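Local coordinates for ribokinase (Staphylococcus aureus, PDB 3RY7), which phosphorylates ribose at O-5 in a reaction that requires ATP and magnesium, and is activated by monovalent cations, at residues A[6-11]-A[58-63]; A[230-235]-A[269-274]; A[240-245]-A[281-286]. One frame throughout, in Å; residues are numbered along the deposited sequence.

The three contacts occupy separate parts of one pfkB-family kinase fold. Interaction 1 pairs two parallel strands of the large sheet; its Ser10 side chain is about 3 Å from that of Glu142, a substrate-binding residue. Interaction 2 lies on the antiparallel end of that sheet, its centre 27 Å from that of interaction 1. Helix 271-283 joins interactions 2 and 3: its first turn packs on the 230-235 hairpin, its last turn meets segment 240-245, with about 8 Å between nearest atoms of the two contacts. Interaction 3 holds Thr285 of the potassium site, and its Tyr242 side chain is about 4 Å from that of ATP-binding Asn279, against about 9 Å for Phe230 of interaction 2.

Interaction 1 of 3, residues A[6-11]-A[58-63]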
ATOM      1  N   VAL A   6       9.596   0.248  26.913  1.00 23.80           N
ATOM      2  CA  VAL A   6       9.602  -1.207  26.860  1.00 23.10           C
ATOM      3  C   VAL A   6       8.202  -1.641  26.540  1.00 22.24           C
ATOM      4  O   VAL A   6       7.252  -1.213  27.195  1.00 24.26           O
ATOM      5  CB  VAL A   6      10.011  -1.856  28.215  1.00 28.45           C
ATOM      6  CG1 VAL A   6       9.761  -3.356  28.187  1.00 25.19           C
ATOM      7  CG2 VAL A   6      11.470  -1.566  28.536  1.00 37.03           C
ATOM      8  N   ILE A   7       8.067  -2.470  25.513  1.00 23.94           N
ATOM      9  CA  ILE A   7       6.791  -3.108  25.214  1.00 23.78           C
ATOM     10  C   ILE A   7       6.829  -4.546  25.721  1.00 23.49           C
ATOM     11  O   ILE A   7       7.777  -5.276  25.479  1.00 20.87           O
ATOM     12  CB  ILE A   7       6.472  -3.084  23.692  1.00 19.98           C
ATOM     13  CG1 ILE A   7       6.589  -1.659  23.141  1.00 26.77           C
ATOM     14  CG2 ILE A   7       5.100  -3.633  23.417  1.00 19.01           C
ATOM     15  CD1 ILE A   7       5.550  -0.665  23.707  1.00 24.10           C
ATOM     16  N   LEU A   8       5.796  -4.937  26.413  1.00 19.05           N
ATOM     17  CA  LEU A   8       5.605  -6.292  26.791  1.00 19.87           C
ATOM     18  C   LEU A   8       4.402  -6.810  26.085  1.00 21.64           C
ATOM     19  O   LEU A   8       3.336  -6.332  26.304  1.00 20.83           O
ATOM     20  CB  LEU A   8       5.416  -6.408  28.279  1.00 20.86           C
ATOM     21  CG  LEU A   8       5.265  -7.823  28.791  1.00 24.55           C
ATOM     22  CD1 LEU A   8       6.533  -8.552  28.768  1.00 20.23           C
ATOM     23  CD2 LEU A   8       4.637  -7.847  30.105  1.00 23.51           C
ATOM     24  N   GLY A   9       4.584  -7.780  25.214  1.00 16.53           N
ATOM     25  CA  GLY A   9       3.430  -8.280  24.496  1.00 18.33           C
ATOM     26  C   GLY A   9       3.675  -9.331  23.434  1.00 21.49           C
ATOM     27  O   GLY A   9       4.724  -9.984  23.396  1.00 17.51           O
ATOM     28  N   SER A  10       2.676  -9.489  22.573  1.00 16.02           N
ATOM     29  CA  SER A  10       2.590 -10.625  21.672  1.00 17.45           C
ATOM     30  C   SER A  10       3.273 -10.399  20.326  1.00 20.35           C
ATOM     31  O   SER A  10       3.309  -9.283  19.797  1.00 20.55           O
ATOM     32  CB  SER A  10       1.121 -10.938  21.421  1.00 24.46           C
ATOM     33  OG  SER A  10       0.477  -9.819  20.821  1.00 17.57           O
ATOM     34  N   THR A  11       3.800 -11.479  19.773  1.00 22.42           N
ATOM     35  CA  THR A  11       4.196 -11.511  18.368  1.00 17.51           C
ATOM     36  C   THR A  11       3.411 -12.624  17.702  1.00 21.69           C
ATOM     37  O   THR A  11       3.388 -13.757  18.203  1.00 20.46           O
ATOM     38  CB  THR A  11       5.700 -11.772  18.204  1.00 20.55           C
ATOM     39  OG1 THR A  11       6.434 -10.677  18.759  1.00 17.72           O
ATOM     40  CG2 THR A  11       6.061 -11.908  16.712  1.00 18.64           C
ATOM     41  N   THR A  58      12.552  -1.377  23.448  1.00 31.19           N
ATOM     42  CA  THR A  58      12.914  -2.743  23.784  1.00 27.72           C
ATOM     43  C   THR A  58      11.616  -3.538  23.819  1.00 29.25           C
ATOM     44  O   THR A  58      10.603  -3.057  24.334  1.00 28.54           O
ATOM     45  CB  THR A  58      13.594  -2.801  25.157  1.00 33.37           C
ATOM     46  OG1 THR A  58      14.757  -1.970  25.137  1.00 32.86           O
ATOM     47  CG2 THR A  58      13.994  -4.221  25.516  1.00 31.97           C
ATOM     48  N   PHE A  59      11.628  -4.736  23.239  1.00 28.51           N
ATOM     49  CA  PHE A  59      10.415  -5.549  23.121  1.00 20.97           C
ATOM     50  C   PHE A  59      10.624  -6.886  23.808  1.00 23.65           C
ATOM     51  O   PHE A  59      11.520  -7.643  23.447  1.00 26.75           O
ATOM     52  CB  PHE A  59      10.055  -5.759  21.645  1.00 21.03           C
ATOM     53  CG  PHE A  59       8.748  -6.473  21.415  1.00 22.62           C
ATOM     54  CD1 PHE A  59       7.717  -6.397  22.336  1.00 20.37           C
ATOM     55  CD2 PHE A  59       8.541  -7.207  20.256  1.00 19.55           C
ATOM     56  CE1 PHE A  59       6.505  -7.045  22.108  1.00 19.73           C
ATOM     57  CE2 PHE A  59       7.339  -7.851  20.027  1.00 16.57           C
ATOM     58  CZ  PHE A  59       6.319  -7.774  20.946  1.00 19.55           C
ATOM     59  N   ILE A  60       9.808  -7.149  24.822  1.00 21.34           N
ATOM     60  CA  ILE A  60       9.822  -8.412  25.529  1.00 21.56           C
ATOM     61  C   ILE A  60       8.679  -9.227  24.970  1.00 20.36           C
ATOM     62  O   ILE A  60       7.510  -8.888  25.146  1.00 19.16           O
ATOM     63  CB  ILE A  60       9.619  -8.233  27.041  1.00 18.23           C
ATOM     64  CG1 ILE A  60      10.696  -7.331  27.650  1.00 22.14           C
ATOM     65  CG2 ILE A  60       9.646  -9.561  27.729  1.00 20.89           C
ATOM     66  CD1 ILE A  60      10.410  -6.964  29.117  1.00 16.31           C
ATOM     67  N   THR A  61       9.011 -10.297  24.262  1.00 21.88           N
ATOM     68  CA  THR A  61       7.980 -11.078  23.617  1.00 18.80           C
ATOM     69  C   THR A  61       8.459 -12.518  23.613  1.00 18.35           C
ATOM     70  O   THR A  61       9.652 -12.778  23.768  1.00 19.40           O
ATOM     71  CB  THR A  61       7.709 -10.541  22.187  1.00 20.95           C
ATOM     72  OG1 THR A  61       6.520 -11.138  21.658  1.00 21.00           O
ATOM     73  CG2 THR A  61       8.887 -10.822  21.275  1.00 21.10           C
ATOM     74  N   LYS A  62       7.533 -13.454  23.490  1.00 24.09           N
ATOM     75  CA  LYS A  62       7.882 -14.864  23.522  1.00 21.27           C
ATOM     76  C   LYS A  62       7.348 -15.577  22.288  1.00 21.93           C
ATOM     77  O   LYS A  62       6.139 -15.678  22.090  1.00 17.59           O
ATOM     78  CB  LYS A  62       7.336 -15.524  24.785  1.00 20.92           C
ATOM     79  CG  LYS A  62       7.964 -16.880  25.108  1.00 16.89           C
ATOM     80  CD  LYS A  62       7.391 -17.426  26.414  1.00 21.69           C
ATOM     81  CE  LYS A  62       8.161 -18.643  26.944  1.00 20.31           C
ATOM     82  NZ  LYS A  62       7.525 -19.149  28.226  1.00 20.41           N
ATOM     83  N   ILE A  63       8.269 -16.066  21.466  1.00 20.18           N
ATOM     84  CA  ILE A  63       7.919 -16.859  20.300  1.00 21.85           C
ATOM     85  C   ILE A  63       8.383 -18.297  20.471  1.00 26.46           C
ATOM     86  O   ILE A  63       9.000 -18.662  21.484  1.00 21.26           O
ATOM     87  CB  ILE A  63       8.568 -16.309  19.045  1.00 23.86           C
ATOM     88  CG1 ILE A  63      10.092 -16.310  19.197  1.00 20.82           C
ATOM     89  CG2 ILE A  63       8.044 -14.894  18.770  1.00 23.09           C
ATOM     90  CD1 ILE A  63      10.813 -15.605  18.053  1.00 20.80           C
TER
HETATM   91  O   HOH W   1       4.801 -12.840  23.812  1.00 17.33           O
HETATM   92  O   HOH W   2       4.443 -15.926  19.805  1.00 14.74           O
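Leu8 and Ile60 press together where strands 4-8 and 56-64 run parallel; the axes of segments 6-8 and 58-60 approach to 4.7 Å. CD1 of Leu8 lies 3.4 Å from CG2 of Ile60, tighter than ordinary van der Waals contact. On the same face Val6 CG1 meets Ile60 CD1, so two branches of Ile60 are each engaged by a different residue of the partner strand. Three backbone bonds fix this register: Ile7 N to Thr58 O, Ile60 N to Ile7 O at 2.8 Å, and Gly9 N to Ile60 O. On the other face Phe59 has CG anti to its backbone N (chi1 -174°). Its ring atom CD1 lies 3.8 Å from Ile7 CB, and the carbonyl oxygens of Ile7 and Ser10 lie at the edge of the ring, near its plane.

Past Ile60 the direct backbone pairing gives way to side-chain and water bridges. Thr61 OG1 donates to Gly9 O at 2.8 Å and accepts from Thr11 OG1 at 2.9 Å, a short chain of hydroxyl bonds across the gap. One water links Gly9 O to Lys62 N, and a second bridges the carbonyl oxygens of Thr11 and Lys62. Gly9 O is thus gripped by both a hydroxyl and a water. Ser10 turns away from this seam, and its OG bonds to Glu142, a substrate-binding residue.

Around the pair, strand 136-140 continues the sheet through backbone bonds to Val6 and Leu8. Helix 42-52 covers Ile7 and Phe59 with Ala47, while Phe76 of helix 70-78 sets its ring roughly perpendicular to that of Phe59.

Interaction 2 of 3, residues A[230-235]-A[269-274]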
ATOM      1  N   PHE A 230     -10.174  11.532  26.931  1.00 31.05           N
ATOM      2  CA  PHE A 230      -9.287  11.312  28.061  1.00 30.31           C
ATOM      3  C   PHE A 230      -9.704  12.044  29.339  1.00 34.13           C
ATOM      4  O   PHE A 230     -10.478  13.005  29.314  1.00 32.83           O
ATOM      5  CB  PHE A 230      -7.825  11.570  27.687  1.00 29.27           C
ATOM      6  CG  PHE A 230      -7.395  12.996  27.804  1.00 30.45           C
ATOM      7  CD1 PHE A 230      -7.534  13.860  26.738  1.00 32.60           C
ATOM      8  CD2 PHE A 230      -6.823  13.465  28.974  1.00 34.72           C
ATOM      9  CE1 PHE A 230      -7.121  15.173  26.827  1.00 40.27           C
ATOM     10  CE2 PHE A 230      -6.405  14.783  29.079  1.00 36.43           C
ATOM     11  CZ  PHE A 230      -6.556  15.641  28.001  1.00 44.87           C
ATOM     12  N   ALA A 231      -9.205  11.546  30.461  1.00 34.79           N
ATOM     13  CA  ALA A 231      -9.463  12.135  31.770  1.00 28.85           C
ATOM     14  C   ALA A 231      -8.328  11.856  32.761  1.00 32.45           C
ATOM     15  O   ALA A 231      -7.703  10.782  32.745  1.00 29.20           O
ATOM     16  CB  ALA A 231     -10.780  11.617  32.326  1.00 25.78           C
ATOM     17  N   THR A 232      -8.054  12.841  33.607  1.00 32.34           N
ATOM     18  CA  THR A 232      -7.278  12.644  34.823  1.00 33.70           C
ATOM     19  C   THR A 232      -8.133  13.215  35.949  1.00 37.49           C
ATOM     20  O   THR A 232      -9.280  13.585  35.718  1.00 33.08           O
ATOM     21  CB  THR A 232      -5.933  13.383  34.775  1.00 30.19           C
ATOM     22  OG1 THR A 232      -6.158  14.804  34.758  1.00 27.77           O
ATOM     23  CG2 THR A 232      -5.111  12.941  33.541  1.00 30.19           C
ATOM     24  N   LYS A 233      -7.595  13.291  37.163  1.00 34.36           N
ATOM     25  CA  LYS A 233      -8.318  13.946  38.253  1.00 37.18           C
ATOM     26  C   LYS A 233      -8.569  15.413  37.895  1.00 39.34           C
ATOM     27  O   LYS A 233      -9.603  15.969  38.261  1.00 36.63           O
ATOM     28  CB  LYS A 233      -7.545  13.844  39.577  1.00 35.36           C
ATOM     29  CG  LYS A 233      -6.232  14.630  39.609  1.00 38.73           C
ATOM     30  CD  LYS A 233      -5.536  14.477  40.958  1.00 44.62           C
ATOM     31  CE  LYS A 233      -4.215  15.242  41.005  1.00 52.02           C
ATOM     32  NZ  LYS A 233      -3.514  15.073  42.323  1.00 65.38           N
ATOM     33  N   ASN A 234      -7.633  16.009  37.151  1.00 30.97           N
ATOM     34  CA  ASN A 234      -7.677  17.428  36.766  1.00 42.46           C
ATOM     35  C   ASN A 234      -8.240  17.758  35.377  1.00 42.42           C
ATOM     36  O   ASN A 234      -8.663  18.892  35.131  1.00 42.54           O
ATOM     37  CB  ASN A 234      -6.272  18.036  36.846  1.00 36.79           C
ATOM     38  CG  ASN A 234      -5.768  18.155  38.264  1.00 40.02           C
ATOM     39  OD1 ASN A 234      -6.552  18.234  39.214  1.00 42.37           O
ATOM     40  ND2 ASN A 234      -4.444  18.167  38.420  1.00 40.25           N
ATOM     41  N   GLN A 235      -8.212  16.795  34.460  1.00 47.39           N
ATOM     42  CA  GLN A 235      -8.587  17.069  33.069  1.00 37.30           C
ATOM     43  C   GLN A 235      -9.695  16.174  32.557  1.00 37.23           C
ATOM     44  O   GLN A 235      -9.914  15.076  33.061  1.00 38.52           O
ATOM     45  CB  GLN A 235      -7.383  16.941  32.147  1.00 37.65           C
ATOM     46  CG  GLN A 235      -6.218  17.806  32.529  1.00 37.54           C
ATOM     47  CD  GLN A 235      -5.156  17.778  31.464  1.00 40.07           C
ATOM     48  OE1 GLN A 235      -5.436  18.046  30.297  1.00 48.73           O
ATOM     49  NE2 GLN A 235      -3.935  17.442  31.850  1.00 38.51           N
ATOM     50  N   ASP A 269       2.180  16.252  31.068  1.00 33.55           N
ATOM     51  CA  ASP A 269       1.634  17.610  30.961  1.00 42.02           C
ATOM     52  C   ASP A 269       1.125  17.897  29.545  1.00 39.84           C
ATOM     53  O   ASP A 269       0.521  18.940  29.293  1.00 42.32           O
ATOM     54  CB  ASP A 269       2.678  18.653  31.395  1.00 41.85           C
ATOM     55  CG  ASP A 269       3.950  18.603  30.546  1.00 50.12           C
ATOM     56  OD1 ASP A 269       5.010  19.100  30.994  1.00 55.32           O
ATOM     57  OD2 ASP A 269       3.894  18.056  29.424  1.00 48.07           O
ATOM     58  N   ASN A 270       1.364  16.952  28.634  1.00 36.50           N
ATOM     59  CA  ASN A 270       1.003  17.086  27.225  1.00 34.00           C
ATOM     60  C   ASN A 270       0.102  15.956  26.728  1.00 32.82           C
ATOM     61  O   ASN A 270       0.282  15.447  25.626  1.00 32.48           O
ATOM     62  CB  ASN A 270       2.257  17.150  26.358  1.00 36.18           C
ATOM     63  CG  ASN A 270       2.977  15.818  26.286  1.00 37.74           C
ATOM     64  OD1 ASN A 270       2.994  15.054  27.253  1.00 35.03           O
ATOM     65  ND2 ASN A 270       3.579  15.531  25.141  1.00 30.80           N
ATOM     66  N   LEU A 271      -0.867  15.572  27.546  1.00 27.36           N
ATOM     67  CA  LEU A 271      -1.809  14.529  27.167  1.00 31.73           C
ATOM     68  C   LEU A 271      -2.474  14.791  25.814  1.00 34.76           C
ATOM     69  O   LEU A 271      -2.474  13.922  24.952  1.00 32.24           O
ATOM     70  CB  LEU A 271      -2.884  14.352  28.243  1.00 30.73           C
ATOM     71  CG  LEU A 271      -2.680  13.149  29.165  1.00 40.64           C
ATOM     72  CD1 LEU A 271      -1.212  12.863  29.306  1.00 37.88           C
ATOM     73  CD2 LEU A 271      -3.311  13.368  30.540  1.00 30.71           C
ATOM     74  N   ALA A 272      -3.055  15.977  25.640  1.00 29.74           N
ATOM     75  CA  ALA A 272      -3.779  16.289  24.406  1.00 36.98           C
ATOM     76  C   ALA A 272      -2.867  16.334  23.164  1.00 31.22           C
ATOM     77  O   ALA A 272      -3.255  15.875  22.094  1.00 30.69           O
ATOM     78  CB  ALA A 272      -4.576  17.597  24.553  1.00 36.61           C
ATOM     79  N   ASP A 273      -1.667  16.888  23.316  1.00 29.65           N
ATOM     80  CA  ASP A 273      -0.696  16.908  22.223  1.00 32.78           C
ATOM     81  C   ASP A 273      -0.266  15.489  21.821  1.00 41.77           C
ATOM     82  O   ASP A 273      -0.200  15.151  20.627  1.00 33.95           O
ATOM     83  CB  ASP A 273       0.525  17.743  22.623  1.00 32.65           C
ATOM     84  CG  ASP A 273       1.736  17.481  21.737  1.00 45.27           C
ATOM     85  OD1 ASP A 273       2.814  17.214  22.309  1.00 51.34           O
ATOM     86  OD2 ASP A 273       1.618  17.531  20.483  1.00 52.70           O
ATOM     87  N   ALA A 274       0.029  14.663  22.824  1.00 34.45           N
ATOM     88  CA  ALA A 274       0.411  13.280  22.584  1.00 30.85           C
ATOM     89  C   ALA A 274      -0.732  12.508  21.928  1.00 26.52           C
ATOM     90  O   ALA A 274      -0.509  11.692  21.043  1.00 32.53           O
ATOM     91  CB  ALA A 274       0.857  12.599  23.903  1.00 31.89           C
TER
HETATM   92  O   HOH W   3      -1.748  17.051  30.251  1.00 27.84           O
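Phe230 holds CG between its backbone N and carbonyl carbon (chi1 86°), which carries the ring to Leu271, whose own chi1 departs from the staggered positions in placing CG and whose chi2 of 30° sets CD2. The two side chains cross obliquely, and Leu271 CB comes within 3.6 Å of Phe230 CE2. The same CB stands 4.1 Å from the centroid of the Phe230 ring, 29° off its normal, an off-centre CH-pi contact. One branch of the leucine extends the overlap: CD2 of Leu271 approaches Phe230 CE2 at 3.7 Å and, tip to tip, CG2 of Thr232 at 3.5 Å. Ala272 adds a looser touch farther round the ring, its CB lying 4.2 Å from Phe230 CE1.

No direct hydrogen bond joins the segments, but a water at the margin does. It accepts from Gln235 NE2 at 2.7 Å and, over a longer distance, from Leu271 N. A backbone N-H of the first helical turn is thereby bridged to the hairpin. Asn270, at the N-cap position, makes no capping bond with its side chain, which instead ties back to Asn265 N and Arg263 O.

The Thr232 hydroxyl faces into its own turn and accepts from Gln235 N at 2.9 Å, with a weak second bond from Asn234 N. Thr232 N in turn bonds Gln235 O.

The hydroxyl bond from Gln235 N makes an ST motif in the hairpin between antiparallel strands 228-231 and 236-239. The start of helix 271-283 lies on that hairpin and on Thr218 of the adjoining strand, giving the alpha-on-beta packing seen at the antiparallel end of the ribokinase fold's central sheet.

Interaction 3 of 3, residues A[240-245]-A[281-286]; sequences EAYKVN and ASSLTV
Val286 and Ser283 meet Tyr242, Lys243 and Asn245 where helix 271-283 runs into a type I beta turn, Ser283 to Val286, beside the loop that follows strand 236-239. The van der Waals contacts centre on Val286, which sets one methyl against each of two partners. CG2 lies 3.8 Å from Lys243 CB and stays close to the extended lysine chain through CG and CD. CG1, anti to the carbonyl carbon (chi1 -66°), meets the amide nitrogen ND2 of Asn245 tip to tip at 3.3 Å, without a hydrogen bond. CB of Ser283 touches CB of Tyr242 at 3.6 Å.

No hydrogen bond joins the segments directly. The direct polar touch is a weak CA-H...O contact of 3.5 Å from Ser283 CA to Lys243 O, and a water makes the bridge. The polar ends of the side chains find partners elsewhere: Tyr242 OH bonds to Asp276, Ser283 OG to Lys280 O, and Lys243 NZ forms a salt bridge with Glu33 of the second subunit. Tyr242 also packs on Val304 of that subunit, so the loop contributes to the dimer interface.

Hydrogen bonds within 281-286 shape the turn itself. Val286 N reaches back to Ser283 O, and Thr285, a residue of the potassium site, donates to Ser282 O through both its backbone N and its OG1. Thr285 OG1 is also bonded to Thr250 OG1, another residue of that site, and Val286 packs against Thr250. Ser282 O takes a further bond, from the bridging water, which lies 3.1 Å away and also donates to Lys243 O at 3.0 Å.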
ATOM      1  N   GLU A 240     -11.007  15.082  18.578  1.00 47.79           N
ATOM      2  CA  GLU A 240     -11.396  14.532  17.290  1.00 44.20           C
ATOM      3  C   GLU A 240     -10.272  13.776  16.594  1.00 47.47           C
ATOM      4  O   GLU A 240      -9.085  14.135  16.690  1.00 40.69           O
ATOM      5  CB  GLU A 240     -11.918  15.646  16.375  1.00 53.15           C
ATOM      6  CG  GLU A 240     -13.229  16.258  16.843  1.00 47.96           C
ATOM      7  CD  GLU A 240     -14.337  15.227  16.936  1.00 55.16           C
ATOM      8  OE1 GLU A 240     -14.474  14.421  15.991  1.00 55.94           O
ATOM      9  OE2 GLU A 240     -15.066  15.211  17.954  1.00 60.80           O
ATOM     10  N   ALA A 241     -10.675  12.733  15.879  1.00 44.79           N
ATOM     11  CA  ALA A 241      -9.759  11.905  15.101  1.00 52.20           C
ATOM     12  C   ALA A 241      -9.511  12.472  13.701  1.00 55.13           C
ATOM     13  O   ALA A 241     -10.129  13.457  13.292  1.00 54.70           O
ATOM     14  CB  ALA A 241     -10.306  10.475  15.005  1.00 49.57           C
ATOM     15  N   TYR A 242      -8.598  11.844  12.972  1.00 54.46           N
ATOM     16  CA  TYR A 242      -8.380  12.171  11.571  1.00 54.23           C
ATOM     17  C   TYR A 242      -9.092  11.140  10.693  1.00 58.03           C
ATOM     18  O   TYR A 242     -10.293  10.873  10.860  1.00 60.87           O
ATOM     19  CB  TYR A 242      -6.887  12.183  11.260  1.00 50.75           C
ATOM     20  CG  TYR A 242      -6.097  13.219  12.029  1.00 49.25           C
ATOM     21  CD1 TYR A 242      -5.240  14.085  11.370  1.00 54.63           C
ATOM     22  CD2 TYR A 242      -6.211  13.338  13.412  1.00 51.12           C
ATOM     23  CE1 TYR A 242      -4.512  15.037  12.057  1.00 60.71           C
ATOM     24  CE2 TYR A 242      -5.483  14.295  14.114  1.00 46.86           C
ATOM     25  CZ  TYR A 242      -4.634  15.140  13.426  1.00 57.48           C
ATOM     26  OH  TYR A 242      -3.903  16.102  14.081  1.00 54.90           O
ATOM     27  N   LYS A 243      -8.346  10.524   9.800  1.00 65.30           N
ATOM     28  CA  LYS A 243      -8.929   9.466   9.007  1.00 59.91           C
ATOM     29  C   LYS A 243      -8.891   8.181   9.778  1.00 55.26           C
ATOM     30  O   LYS A 243      -7.865   7.735  10.235  1.00 48.34           O
ATOM     31  CB  LYS A 243      -8.265   9.293   7.659  1.00 56.03           C
ATOM     32  CG  LYS A 243      -9.216   8.632   6.653  0.95 59.32           C
ATOM     33  CD  LYS A 243      -8.638   8.426   5.263  0.46 57.96           C
ATOM     34  CE  LYS A 243      -9.359   7.272   4.548  0.95 63.77           C
ATOM     35  NZ  LYS A 243      -8.952   7.087   3.130  1.00 68.51           N
ATOM     36  N   VAL A 244     -10.053   7.598   9.919  1.00 46.95           N
ATOM     37  CA  VAL A 244     -10.181   6.354  10.668  1.00 53.51           C
ATOM     38  C   VAL A 244     -11.247   5.429  10.085  1.00 55.67           C
ATOM     39  O   VAL A 244     -12.395   5.838   9.894  1.00 61.02           O
ATOM     40  CB  VAL A 244     -10.501   6.634  12.158  1.00 52.48           C
ATOM     41  CG1 VAL A 244     -11.194   5.441  12.795  1.00 52.64           C
ATOM     42  CG2 VAL A 244      -9.234   7.001  12.911  1.00 47.41           C
ATOM     43  N   ASN A 245     -10.868   4.186   9.798  1.00 51.86           N
ATOM     44  CA  ASN A 245     -11.844   3.196   9.357  1.00 55.17           C
ATOM     45  C   ASN A 245     -12.708   2.743  10.530  1.00 60.79           C
ATOM     46  O   ASN A 245     -12.272   2.778  11.683  1.00 55.83           O
ATOM     47  CB  ASN A 245     -11.162   1.990   8.703  1.00 57.36           C
ATOM     48  CG  ASN A 245     -10.548   2.320   7.354  0.42 60.27           C
ATOM     49  OD1 ASN A 245     -11.006   3.225   6.650  0.94 65.80           O
ATOM     50  ND2 ASN A 245      -9.508   1.578   6.983  1.00 59.19           N
ATOM     51  N   ALA A 281      -0.387   9.626  13.550  1.00 38.19           N
ATOM     52  CA  ALA A 281       0.296   8.386  13.200  1.00 31.38           C
ATOM     53  C   ALA A 281      -0.716   7.361  12.730  1.00 30.18           C
ATOM     54  O   ALA A 281      -0.557   6.758  11.673  1.00 36.03           O
ATOM     55  CB  ALA A 281       1.074   7.860  14.384  1.00 35.59           C
ATOM     56  N   SER A 282      -1.781   7.199  13.504  1.00 26.93           N
ATOM     57  CA  SER A 282      -2.830   6.242  13.179  1.00 29.49           C
ATOM     58  C   SER A 282      -3.501   6.477  11.807  1.00 42.54           C
ATOM     59  O   SER A 282      -3.874   5.518  11.121  1.00 36.85           O
ATOM     60  CB  SER A 282      -3.881   6.241  14.284  1.00 30.86           C
ATOM     61  OG  SER A 282      -4.915   5.338  13.994  1.00 37.38           O
ATOM     62  N   SER A 283      -3.670   7.738  11.410  1.00 33.00           N
ATOM     63  CA  SER A 283      -4.407   8.046  10.176  1.00 43.32           C
ATOM     64  C   SER A 283      -3.604   7.649   8.930  1.00 32.17           C
ATOM     65  O   SER A 283      -4.167   7.142   7.966  1.00 40.91           O
ATOM     66  CB  SER A 283      -4.792   9.523  10.116  1.00 38.59           C
ATOM     67  OG  SER A 283      -3.645  10.323   9.876  1.00 38.19           O
ATOM     68  N   LEU A 284      -2.291   7.866   8.990  1.00 34.96           N
ATOM     69  CA  LEU A 284      -1.336   7.453   7.964  1.00 34.08           C
ATOM     70  C   LEU A 284      -1.448   5.977   7.587  1.00 47.37           C
ATOM     71  O   LEU A 284      -0.900   5.517   6.576  1.00 52.05           O
ATOM     72  CB  LEU A 284       0.074   7.719   8.470  1.00 27.81           C
ATOM     73  CG  LEU A 284       0.443   9.199   8.437  1.00 44.35           C
ATOM     74  CD1 LEU A 284       1.903   9.398   8.804  1.00 40.59           C
ATOM     75  CD2 LEU A 284       0.145   9.766   7.044  1.00 39.20           C
ATOM     76  N   THR A 285      -2.119   5.188   8.420  1.00 38.93           N
ATOM     77  CA  THR A 285      -2.213   3.774   8.165  1.00 37.67           C
ATOM     78  C   THR A 285      -3.355   3.432   7.271  1.00 37.07           C
ATOM     79  O   THR A 285      -3.353   2.415   6.673  1.00 34.22           O
ATOM     80  CB  THR A 285      -2.286   2.817   9.440  1.00 37.17           C
ATOM     81  OG1 THR A 285      -3.568   2.860  10.049  1.00 33.57           O
ATOM     82  CG2 THR A 285      -1.197   3.050  10.425  1.00 29.43           C
ATOM     83  N   VAL A 286      -4.349   4.281   7.210  1.00 37.28           N
ATOM     84  CA  VAL A 286      -5.470   4.016   6.325  1.00 39.71           C
ATOM     85  C   VAL A 286      -5.363   4.878   5.063  1.00 46.43           C
ATOM     86  O   VAL A 286      -6.316   4.983   4.281  1.00 49.08           O
ATOM     87  CB  VAL A 286      -6.811   4.302   7.029  1.00 41.97           C
ATOM     88  CG1 VAL A 286      -7.022   3.330   8.181  1.00 43.27           C
ATOM     89  CG2 VAL A 286      -6.852   5.734   7.530  1.00 44.44           C
TER
HETATM   90  O   HOH W   4      -6.901   5.248  11.589  1.00 41.98           O